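Local structure of lipoprotein LPPX (Mycobacterium tuberculosis, 2BYO) at residues Q123-S126 / G127-N130. The protein probably carries phthiocerol dimycocerosates from the cell membrane toward the outer membrane, holding lipid in the large hydrophobic cavity of a U-shaped beta-half-barrel. Residues are numbered along the deposited sequence; the frame is centred on the assembly and turned at random.
Sequences QLLS and GVTN. With HXA (docosa-4,7,10,13,16,19-hexaenoic acid), chain I.
Val128 meets Leu125 and Gln123 where the chain turns just before a strand. Leu124 centres an inverse gamma turn. The one hydrogen bond between the segments runs from Val128 N to Leu125 O, at 3.1 Å. It is bent, 136° at the hydrogen, and the donor sits well above the carbonyl plane. The chain passes through Gly127 between the bonded residues.

Leu125 and Val128 lie side by side and point the same way. Leu125 CD2 is 4.0 Å from Val128 CG2. With CG1 anti to the backbone N (chi1 176°), CG2 lies beside that N, on the side of Leu125 and Gln123. The amide of Gln123 also reaches this CG2, with NE2 3.1 Å from Val128 CG2. The Gln123 and Val128 side chains cross at about a right angle. Gln123 NE2 is buried here and has no polar partner in the model.

The two residues whose side chains touch Val128 also line the fatty-acid pocket. Gln123 OE1 is 3.3 Å from C18 of the docosahexaenoic acid, and Leu125 CD2 is 3.9 Å from its C19. The loop thus borders the half-barrel's hydrophobic cavity.

Leu125 packs on Leu25, Ile28 and Leu32 of helix 22-36, and Gln123 touches Ile151. The turn leads into edge strand 129-139, where Thr129 is backbone hydrogen-bonded to Thr150 of strand 142-151.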
loop_
_atom_site.group_PDB
_atom_site.type_symbol
_atom_site.label_atom_id
_atom_site.label_comp_id
_atom_site.label_asym_id
_atom_site.label_seq_id
_atom_site.Cartn_x
_atom_site.Cartn_y
_atom_site.Cartn_z
ATOM N N GLN A 123 -7.757 -0.820 8.952
ATOM C CA GLN A 123 -7.241 -1.786 9.912
ATOM C C GLN A 123 -7.777 -1.349 11.263
ATOM O O GLN A 123 -8.277 -0.223 11.379
ATOM C CB GLN A 123 -5.709 -1.759 9.925
ATOM C CG GLN A 123 -5.095 -0.383 10.237
ATOM C CD GLN A 123 -3.596 -0.453 10.452
ATOM O OE1 GLN A 123 -2.837 -0.744 9.526
ATOM N NE2 GLN A 123 -3.162 -0.188 11.679
ATOM N N LEU A 124 -7.681 -2.190 12.286
ATOM C CA LEU A 124 -8.020 -1.710 13.620
ATOM C C LEU A 124 -7.004 -0.617 13.967
ATOM O O LEU A 124 -5.926 -0.878 14.510
ATOM C CB LEU A 124 -8.083 -2.836 14.659
ATOM C CG LEU A 124 -9.237 -3.851 14.507
ATOM C CD1 LEU A 124 -9.609 -4.455 15.867
ATOM C CD2 LEU A 124 -10.492 -3.254 13.848
ATOM N N LEU A 125 -7.373 0.608 13.578
ATOM C CA LEU A 125 -6.593 1.820 13.814
ATOM C C LEU A 125 -6.454 2.096 15.298
ATOM O O LEU A 125 -5.468 2.677 15.728
ATOM C CB LEU A 125 -7.246 3.032 13.133
ATOM C CG LEU A 125 -6.696 3.483 11.784
ATOM C CD1 LEU A 125 -7.573 4.589 11.239
ATOM C CD2 LEU A 125 -5.257 3.961 11.909
ATOM N N SER A 126 -7.465 1.723 16.076
ATOM C CA SER A 126 -7.243 1.456 17.488
ATOM C C SER A 126 -6.463 0.152 17.473
ATOM O O SER A 126 -6.796 -0.764 16.726
ATOM C CB SER A 126 -8.553 1.310 18.256
ATOM O OG SER A 126 -8.310 1.190 19.649
ATOM N N GLY A 127 -5.418 0.073 18.280
ATOM C CA GLY A 127 -4.414 -0.969 18.117
ATOM C C GLY A 127 -3.146 -0.277 17.689
ATOM O O GLY A 127 -2.064 -0.624 18.152
ATOM N N VAL A 128 -3.284 0.715 16.807
ATOM C CA VAL A 128 -2.165 1.595 16.485
ATOM C C VAL A 128 -1.823 2.397 17.743
ATOM O O VAL A 128 -2.698 3.008 18.363
ATOM C CB VAL A 128 -2.465 2.548 15.307
ATOM C CG1 VAL A 128 -1.300 3.505 15.070
ATOM C CG2 VAL A 128 -2.750 1.755 14.047
ATOM N N THR A 129 -0.549 2.350 18.126
ATOM C CA THR A 129 -0.053 3.050 19.308
ATOM C C THR A 129 1.038 4.048 18.937
ATOM O O THR A 129 1.547 4.049 17.817
ATOM C CB THR A 129 0.492 2.066 20.352
ATOM O OG1 THR A 129 1.427 1.179 19.736
ATOM C CG2 THR A 129 -0.633 1.266 20.959
ATOM N N ASN A 130 1.360 4.914 19.890
ATOM C CA ASN A 130 2.502 5.810 19.793
ATOM C C ASN A 130 2.487 6.659 18.547
ATOM O O ASN A 130 3.496 6.760 17.846
ATOM C CB ASN A 130 3.817 5.014 19.883
ATOM C CG ASN A 130 5.016 5.892 20.284
ATOM O OD1 ASN A 130 4.857 7.071 20.625
ATOM N ND2 ASN A 130 6.210 5.310 20.253
HETATM C C1 HXA I . -11.337 0.098 0.107
HETATM O O1 HXA I . -12.442 -0.498 0.113
HETATM O O2 HXA I . -10.538 0.063 1.070
HETATM C C2 HXA I . -10.971 0.905 -1.123
HETATM C C3 HXA I . -9.509 0.691 -1.525
HETATM C C4 HXA I . -9.319 0.815 -3.042
HETATM C C5 HXA I . -8.504 2.043 -3.458
HETATM C C6 HXA I . -7.107 1.681 -3.976
HETATM C C7 HXA I . -5.998 2.217 -3.081
HETATM C C8 HXA I . -4.769 1.318 -3.126
HETATM C C9 HXA I . -3.650 1.877 -2.245
HETATM C C10 HXA I . -3.432 1.075 -0.959
HETATM C C11 HXA I . -4.186 1.643 0.247
HETATM C C12 HXA I . -3.270 2.370 1.234
HETATM C C13 HXA I . -2.645 1.428 2.270
HETATM C C14 HXA I . -3.285 1.542 3.658
HETATM C C15 HXA I . -2.278 1.991 4.719
HETATM C C16 HXA I . -2.911 1.965 6.108
HETATM C C17 HXA I . -2.156 2.840 7.103
HETATM C C18 HXA I . -2.340 2.313 8.530
HETATM C C19 HXA I . -2.127 3.389 9.593
HETATM C C20 HXA I . -0.649 3.556 9.933
HETATM C C21 HXA I . -0.443 4.595 11.035
HETATM C C22 HXA I . 0.953 5.193 11.048
#